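Local coordinates for protein CD1-2 antigen (Gallus gallus, PDB 3DBX) that probably presents lipid antigens at the cell surface, as other members of the MHC class I-like CD1 family do, at residues Thr80-Phe83 with Met84-Thr88; Leu21-Val24 with Ser25-Glu28; Glu180-Thr183 with Asp184-Arg188. All coordinates share one frame; numbering follows the deposited sequence.

Contact 1 (Thr80-Phe83 with Met84-Thr88). With PLM (palmitic acid), chain F.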
loop_
_atom_site.group_PDB
_atom_site.type_symbol
_atom_site.label_atom_id
_atom_site.label_comp_id
_atom_site.label_asym_id
_atom_site.label_seq_id
_atom_site.Cartn_x
_atom_site.Cartn_y
_atom_site.Cartn_z
ATOM N N THR A 80 22.760 8.002 2.619
ATOM C CA THR A 80 21.469 8.715 2.760
ATOM C C THR A 80 21.105 9.087 4.213
ATOM O O THR A 80 20.693 10.210 4.476
ATOM C CB THR A 80 20.292 7.929 2.120
ATOM O OG1 THR A 80 20.645 7.546 0.790
ATOM C CG2 THR A 80 19.043 8.792 2.071
ATOM N N ILE A 81 21.240 8.135 5.135
ATOM C CA ILE A 81 21.026 8.390 6.558
ATOM C C ILE A 81 21.892 9.556 7.030
ATOM O O ILE A 81 21.387 10.485 7.644
ATOM C CB ILE A 81 21.333 7.143 7.409
ATOM C CG1 ILE A 81 20.272 6.080 7.195
ATOM C CG2 ILE A 81 21.463 7.503 8.913
ATOM C CD1 ILE A 81 20.821 4.707 7.349
ATOM N N ARG A 82 23.188 9.517 6.731
ATOM C CA ARG A 82 24.077 10.602 7.115
ATOM C C ARG A 82 23.766 11.908 6.379
ATOM O O ARG A 82 23.847 12.972 6.969
ATOM C CB ARG A 82 25.547 10.210 6.946
ATOM C CG ARG A 82 26.511 11.179 7.628
ATOM C CD ARG A 82 27.897 10.569 7.883
ATOM N NE ARG A 82 28.311 9.723 6.765
ATOM C CZ ARG A 82 28.873 10.184 5.652
ATOM N NH1 ARG A 82 29.095 11.496 5.510
ATOM N NH2 ARG A 82 29.213 9.334 4.683
ATOM N N PHE A 83 23.386 11.829 5.111
ATOM C CA PHE A 83 22.940 13.014 4.387
ATOM C C PHE A 83 21.695 13.644 5.024
ATOM O O PHE A 83 21.569 14.869 5.043
ATOM C CB PHE A 83 22.638 12.681 2.929
ATOM C CG PHE A 83 22.246 13.879 2.108
ATOM C CD1 PHE A 83 23.197 14.836 1.748
ATOM C CD2 PHE A 83 20.923 14.056 1.702
ATOM C CE1 PHE A 83 22.837 15.947 0.991
ATOM C CE2 PHE A 83 20.550 15.169 0.950
ATOM C CZ PHE A 83 21.505 16.112 0.592
ATOM N N MET A 84 20.780 12.814 5.531
ATOM C CA MET A 84 19.559 13.341 6.167
ATOM C C MET A 84 19.830 13.952 7.544
ATOM O O MET A 84 19.327 15.036 7.843
ATOM C CB MET A 84 18.456 12.294 6.222
ATOM C CG MET A 84 17.924 11.821 4.840
ATOM S SD MET A 84 17.468 13.133 3.673
ATOM C CE MET A 84 17.086 12.154 2.220
ATOM N N HIS A 85 20.641 13.282 8.366
ATOM C CA HIS A 85 21.123 13.870 9.631
ATOM C C HIS A 85 21.832 15.204 9.416
ATOM O O HIS A 85 21.704 16.109 10.234
ATOM C CB HIS A 85 22.056 12.915 10.388
ATOM C CG HIS A 85 21.344 11.907 11.239
ATOM N ND1 HIS A 85 20.828 12.211 12.481
ATOM C CD2 HIS A 85 21.070 10.598 11.029
ATOM C CE1 HIS A 85 20.263 11.133 12.999
ATOM N NE2 HIS A 85 20.397 10.141 12.136
ATOM N N GLU A 86 22.578 15.315 8.317
ATOM C CA GLU A 86 23.337 16.520 7.985
ATOM C C GLU A 86 22.473 17.712 7.582
ATOM O O GLU A 86 22.786 18.852 7.926
ATOM C CB GLU A 86 24.323 16.250 6.845
ATOM C CG GLU A 86 25.246 15.044 7.006
ATOM C CD GLU A 86 25.897 14.944 8.375
ATOM O OE1 GLU A 86 26.808 15.756 8.667
ATOM O OE2 GLU A 86 25.506 14.031 9.143
ATOM N N MET A 87 21.419 17.450 6.815
ATOM C CA MET A 87 20.533 18.512 6.330
ATOM C C MET A 87 19.653 19.064 7.454
ATOM O O MET A 87 19.334 20.256 7.479
ATOM C CB MET A 87 19.667 18.012 5.162
ATOM C CG MET A 87 20.441 17.626 3.892
ATOM S SD MET A 87 21.302 18.979 3.048
ATOM C CE MET A 87 22.948 18.903 3.764
ATOM N N THR A 88 19.260 18.176 8.369
ATOM C CA THR A 88 18.570 18.557 9.594
ATOM C C THR A 88 19.463 19.500 10.386
ATOM O O THR A 88 19.026 20.552 10.829
ATOM C CB THR A 88 18.212 17.317 10.446
ATOM O OG1 THR A 88 17.529 16.361 9.632
ATOM C CG2 THR A 88 17.300 17.691 11.589
HETATM C C1 PLM F . 27.054 13.107 2.882
HETATM O O1 PLM F . 26.922 12.243 3.786
HETATM O O2 PLM F . 27.176 14.306 3.221
HETATM C C2 PLM F . 27.068 12.728 1.411
HETATM C C3 PLM F . 26.361 11.390 1.177
HETATM C C4 PLM F . 26.194 11.076 -0.309
HETATM C C5 PLM F . 24.862 11.586 -0.864
HETATM C C6 PLM F . 23.694 10.620 -0.646
HETATM C C7 PLM F . 22.377 11.357 -0.412
HETATM C C8 PLM F . 21.472 11.297 -1.629
HETATM C C9 PLM F . 20.007 11.168 -1.219
HETATM C CA PLM F . 19.150 11.022 -2.472
HETATM C CB PLM F . 17.996 10.046 -2.282
HETATM C CC PLM F . 18.333 8.640 -2.766
HETATM C CD PLM F . 17.844 8.388 -4.186
HETATM C CE PLM F . 18.591 7.202 -4.758
HETATM C CF PLM F . 17.643 6.193 -5.394
HETATM C CG PLM F . 18.177 4.775 -5.225
#
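Phe83 and Met87, one helical turn apart, make the main apolar contact between Thr80-Phe83 and Met84-Thr88. Met87 CG stands over one face of the phenyl ring in a CH-pi contact, 3.9 Å from the centroid of the Phe83 ring and 18° off its normal. With Phe83 CG anti to the backbone N (chi1 -177°), the ring lies where Met87 can follow it: a bend at chi2 carries the thioether toward the rim, and Met87 SD reaches Phe83 CZ at 3.8 Å, an oblique Met-aromatic contact. An unbranched, pliable methionine suits such a place. Met84 lies alongside Thr80, pointing the same way, and its CE meets Thr80 CG2 at 3.9 Å.

The fatty acid extends the apolar surface: Phe83 CG is 3.6 Å from C7 of the palmitic acid. Arg82, on the exposed side, bends at chi3 and brings its NH1 to 2.9 Å from O1 of the palmitic acid. A positive charge there would probably favour an ionised head group, though the oxygen approaches over the guanidinium face.

Polar links within the helix are mostly backbone bonds; the straightest runs from His85 N to Ile81 O at 3.0 Å. The imidazole turns an edge, in its plane, to Ile81 CG2, while its two nitrogens bond to Tyr95 and Thr27. Thr88 OG1 donates to Met84 O at 2.9 Å, from the face opposite to that used by Thr88 N, so this hydroxyl is satisfied within its own helix.

The buried face of helix 77-89 packs directly on helix 143-154, Phe83 on Leu152 and both methionines on Met148, while Phe83 also borders the palmitic acid, consistent with the hydrophobic groove of an MHC class I-like CD1 protein.

Contact 2 (Leu21-Val24 with Ser25-Glu28). With NAG (2-acetamido-2-deoxy-beta-D-glucopyranose), chain C.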
loop_
_atom_site.group_PDB
_atom_site.type_symbol
_atom_site.label_atom_id
_atom_site.label_comp_id
_atom_site.label_asym_id
_atom_site.label_seq_id
_atom_site.Cartn_x
_atom_site.Cartn_y
_atom_site.Cartn_z
ATOM N N LEU A 21 14.374 9.793 12.208
ATOM C CA LEU A 21 15.516 10.290 12.908
ATOM C C LEU A 21 15.057 10.751 14.300
ATOM O O LEU A 21 14.706 11.909 14.503
ATOM C CB LEU A 21 16.141 11.424 12.085
ATOM C CG LEU A 21 17.149 11.115 10.965
ATOM C CD1 LEU A 21 16.791 9.922 10.113
ATOM C CD2 LEU A 21 17.441 12.358 10.109
ATOM N N GLY A 22 15.067 9.801 15.237
ATOM C CA GLY A 22 14.652 10.002 16.630
ATOM C C GLY A 22 15.382 11.085 17.380
ATOM O O GLY A 22 14.809 12.129 17.656
ATOM N N ASN A 23 16.634 10.816 17.747
ATOM C CA ASN A 23 17.558 11.819 18.296
ATOM C C ASN A 23 18.868 11.792 17.501
ATOM O O ASN A 23 18.950 11.152 16.447
ATOM C CB ASN A 23 17.814 11.612 19.805
ATOM C CG ASN A 23 18.141 10.165 20.167
ATOM O OD1 ASN A 23 18.603 9.396 19.326
ATOM N ND2 ASN A 23 17.909 9.798 21.434
ATOM N N VAL A 24 19.889 12.475 17.993
ATOM C CA VAL A 24 21.166 12.521 17.278
ATOM C C VAL A 24 21.771 11.107 17.015
ATOM O O VAL A 24 22.210 10.808 15.904
ATOM C CB VAL A 24 22.137 13.521 17.945
ATOM C CG1 VAL A 24 22.497 13.083 19.357
ATOM C CG2 VAL A 24 23.368 13.738 17.084
ATOM N N SER A 25 21.716 10.244 18.029
ATOM C CA SER A 25 22.235 8.876 17.962
ATOM C C SER A 25 21.244 7.810 17.481
ATOM O O SER A 25 21.553 6.610 17.525
ATOM C CB SER A 25 22.822 8.466 19.325
ATOM O OG SER A 25 22.114 9.046 20.413
ATOM N N SER A 26 20.073 8.223 17.002
ATOM C CA SER A 26 19.046 7.246 16.656
ATOM C C SER A 26 18.432 7.388 15.249
ATOM O O SER A 26 17.896 8.439 14.875
ATOM C CB SER A 26 17.955 7.185 17.742
ATOM O OG SER A 26 17.024 6.140 17.491
ATOM N N THR A 27 18.539 6.311 14.477
ATOM C CA THR A 27 17.810 6.173 13.234
ATOM C C THR A 27 17.040 4.872 13.302
ATOM O O THR A 27 17.581 3.835 13.707
ATOM C CB THR A 27 18.738 6.126 11.987
ATOM O OG1 THR A 27 19.764 7.115 12.097
ATOM C CG2 THR A 27 17.937 6.382 10.722
ATOM N N GLU A 28 15.779 4.928 12.889
ATOM C CA GLU A 28 14.996 3.741 12.687
ATOM C C GLU A 28 14.680 3.686 11.200
ATOM O O GLU A 28 14.224 4.660 10.596
ATOM C CB GLU A 28 13.723 3.784 13.537
HETATM C C1 NAG C . 18.056 8.371 21.659
HETATM C C2 NAG C . 18.586 8.464 23.100
HETATM C C3 NAG C . 18.695 7.051 23.668
HETATM C C4 NAG C . 17.322 6.397 23.624
HETATM C C5 NAG C . 16.806 6.315 22.178
HETATM C C6 NAG C . 15.409 5.678 22.185
HETATM C C7 NAG C . 20.024 10.356 23.752
HETATM C C8 NAG C . 20.181 10.394 25.249
HETATM N N2 NAG C . 19.870 9.153 23.179
HETATM O O3 NAG C . 19.167 7.027 24.989
HETATM O O4 NAG C . 17.411 5.125 24.241
HETATM O O5 NAG C . 16.838 7.605 21.548
HETATM O O6 NAG C . 14.522 6.217 21.230
HETATM O O7 NAG C . 20.046 11.413 23.112
#
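A type I beta turn from Asn23 to Ser26, carrying an N-linked glycan, reverses the chain between strands 12-21 and 27-35 of the MHC-like platform sheet. Its closing bond runs from Ser26 N to Asn23 O at 3.2 Å. The N-H points almost straight at the oxygen (164°), yet the donor stands well above the carbonyl plane, an approach imposed by the tight bend of the chain.

Asn23 bears the sugar: its ND2 is joined covalently to C1 of the N-acetylglucosamine at 1.5 Å. With chi1 at 48°, the amide is tucked between the backbone N and the carbonyl carbon of its own residue, and the glycan starts out from there beside the turn. Asn23 OD1 lies 3.7 Å from Ser25 OG, and the same hydroxyl is 3.6 Å from the acetamido nitrogen N2 of the sugar. The short side chains of both serines lie beside the glycan; Ser26 CB comes no nearer than 4.0 Å to the ring oxygen O5. The sequence Asn23-Val24-Ser25 is the Asn-X-Ser sequon of N-glycosylation, so Ser25 is also the residue that marks Asn23 for the sugar. Val24, between them, sits at the exposed outer corner of the turn.

Where the two arms leave the turn, apolar groups meet. Leu21 and Thr27 lie side by side, pointing the same way, and Leu21 CD1 touches Thr27 CG2 at 3.8 Å. The methyl of Thr27 is anti to the backbone N, and its hydroxyl, on the other branch, is left for His85 of helix 77-89. Leu21 CA also approaches Ser26 O at 3.6 Å, a CA-H...O contact, while the leucine side chain packs against Met84, His85 and Thr88 of that helix.

Contact 3 (Glu180-Thr183 with Asp184-Arg188)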
loop_
_atom_site.group_PDB
_atom_site.type_symbol
_atom_site.label_atom_id
_atom_site.label_comp_id
_atom_site.label_asym_id
_atom_site.label_seq_id
_atom_site.Cartn_x
_atom_site.Cartn_y
_atom_site.Cartn_z
ATOM N N GLU A 180 11.955 -14.590 -14.196
ATOM C CA GLU A 180 12.115 -15.545 -13.089
ATOM C C GLU A 180 10.889 -15.590 -12.171
ATOM O O GLU A 180 10.680 -16.553 -11.423
ATOM C CB GLU A 180 13.279 -15.073 -12.198
ATOM C CG GLU A 180 14.635 -15.197 -12.812
ATOM C CD GLU A 180 15.049 -16.632 -12.964
ATOM O OE1 GLU A 180 14.896 -17.395 -11.981
ATOM O OE2 GLU A 180 15.521 -16.997 -14.059
ATOM N N GLY A 181 10.113 -14.516 -12.187
ATOM C CA GLY A 181 9.107 -14.342 -11.158
ATOM C C GLY A 181 7.671 -14.508 -11.577
ATOM O O GLY A 181 6.781 -13.974 -10.906
ATOM N N ARG A 182 7.432 -15.239 -12.662
ATOM C CA ARG A 182 6.063 -15.345 -13.174
ATOM C C ARG A 182 5.083 -16.043 -12.240
ATOM O O ARG A 182 3.893 -15.749 -12.267
ATOM C CB ARG A 182 6.011 -15.944 -14.566
ATOM C CG ARG A 182 6.572 -15.008 -15.612
ATOM C CD ARG A 182 6.190 -15.436 -17.032
ATOM N NE ARG A 182 7.086 -16.427 -17.559
ATOM C CZ ARG A 182 6.817 -17.226 -18.583
ATOM N NH1 ARG A 182 5.634 -17.188 -19.199
ATOM N NH2 ARG A 182 7.742 -18.085 -18.964
ATOM N N THR A 183 5.601 -16.931 -11.396
ATOM C CA THR A 183 4.804 -17.636 -10.389
ATOM C C THR A 183 3.975 -16.681 -9.499
ATOM O O THR A 183 2.861 -16.997 -9.097
ATOM C CB THR A 183 5.675 -18.634 -9.570
ATOM O OG1 THR A 183 4.830 -19.443 -8.756
ATOM C CG2 THR A 183 6.683 -17.915 -8.686
ATOM N N ASP A 184 4.536 -15.511 -9.219
ATOM C CA ASP A 184 3.834 -14.409 -8.533
ATOM C C ASP A 184 3.266 -13.341 -9.482
ATOM O O ASP A 184 2.113 -12.892 -9.335
ATOM C CB ASP A 184 4.794 -13.772 -7.531
ATOM C CG ASP A 184 4.650 -14.359 -6.157
ATOM O OD1 ASP A 184 3.562 -14.165 -5.551
ATOM O OD2 ASP A 184 5.596 -14.999 -5.691
ATOM N N LEU A 185 4.077 -12.928 -10.455
ATOM C CA LEU A 185 3.658 -11.876 -11.394
ATOM C C LEU A 185 2.553 -12.280 -12.382
ATOM O O LEU A 185 1.781 -11.408 -12.822
ATOM C CB LEU A 185 4.866 -11.311 -12.142
ATOM C CG LEU A 185 6.038 -10.871 -11.249
ATOM C CD1 LEU A 185 7.308 -10.699 -12.067
ATOM C CD2 LEU A 185 5.686 -9.587 -10.493
ATOM N N GLU A 186 2.454 -13.570 -12.755
ATOM C CA GLU A 186 1.329 -13.994 -13.607
ATOM C C GLU A 186 0.239 -14.847 -12.932
ATOM O O GLU A 186 -0.533 -15.498 -13.618
ATOM C CB GLU A 186 1.817 -14.669 -14.900
ATOM C CG GLU A 186 2.668 -13.763 -15.774
ATOM C CD GLU A 186 3.229 -14.466 -16.996
ATOM O OE1 GLU A 186 2.820 -15.626 -17.323
ATOM O OE2 GLU A 186 4.090 -13.828 -17.657
ATOM N N ARG A 187 0.187 -14.833 -11.606
ATOM C CA ARG A 187 -0.817 -15.545 -10.850
ATOM C C ARG A 187 -2.138 -14.824 -11.133
ATOM O O ARG A 187 -2.156 -13.594 -11.295
ATOM C CB ARG A 187 -0.486 -15.516 -9.342
ATOM C CG ARG A 187 -1.557 -16.186 -8.432
ATOM C CD ARG A 187 -1.126 -16.231 -6.928
ATOM N NE ARG A 187 -0.712 -14.894 -6.486
ATOM C CZ ARG A 187 -1.385 -14.110 -5.637
ATOM N NH1 ARG A 187 -2.494 -14.515 -5.048
ATOM N NH2 ARG A 187 -0.884 -12.928 -5.341
ATOM N N ARG A 188 -3.220 -15.595 -11.240
ATOM C CA ARG A 188 -4.578 -15.054 -11.469
ATOM C C ARG A 188 -5.501 -15.838 -10.568
ATOM O O ARG A 188 -5.533 -17.078 -10.638
ATOM C CB ARG A 188 -4.992 -15.211 -12.956
ATOM C CG ARG A 188 -3.978 -14.544 -13.892
ATOM C CD ARG A 188 -4.278 -14.649 -15.361
ATOM N NE ARG A 188 -3.979 -15.988 -15.899
ATOM C CZ ARG A 188 -3.321 -16.239 -17.035
ATOM N NH1 ARG A 188 -2.841 -15.237 -17.783
ATOM N NH2 ARG A 188 -3.129 -17.501 -17.416
HETATM O O HOH W 1 2.226 -16.873 -6.369
#
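Gly181 O takes two backbone donors at once. Leu185 N reaches it at 2.9 Å, lying in the carbonyl plane with a nearly straight N-H (173°), whereas Asp184 N, at 3.2 Å from Gly181 O, comes from above that plane and is the more bent of the two. Glu186 N continues the pattern, bonding to Arg182 O at 2.7 Å. Glycine suits the N-cap position: having no side chain, it lets Leu185 lie close over this residue, with Leu185 CG 3.2 Å from Gly181 O.

These bonds build the short helix 182-185, a single turn that follows the long helix 156-180 of the MHC-like domain and leads toward the immunoglobulin C1-set domain. On its outer side Arg182 and Glu186 lie side by side and point the same way, four residues apart. Arg182 NH1 and Glu186 OE1 form a long salt bridge of 3.7 Å, although the exact place of the carboxylate is less sure. Long, flexible charged chains suit this exposed face, and so loose a pairing probably adds only modest electrostatic attraction.

A water donates to Thr183 O at 2.8 Å and, weakly, to Asp184 OD1, a loose bridge between the two. The other oxygen, Asp184 OD2, turns to Arg54 and Trp56, both weak partners. Arg187 touches the turn through its CB, 3.7 Å from Thr183 O; with CG anti to the backbone N (chi1 177°) the rest of its chain runs away from Thr183, and the guanidinium bonds to Leu247 O and meets Tyr215 in a cation-pi contact.

From the N terminus, contact 2 comes first, closing the tight turn that joins strands 12-21 and 27-35 at one end of the platform sheet. Contact 1 follows within helix 77-89, and contact 3 lies at the passage from the long helix 156-180 toward the immunoglobulin-like domain. The three are in series, neither nested nor crossed, and each is local. Contacts 1 and 2 nevertheless touch in space, their centres about 11 Å apart: the His85 ring packs against Leu21 CG and Val24 O, joining the groove helix to the glycosylated turn of the sheet. Contact 3 stands apart, its centre about 38 Å from that of contact 1.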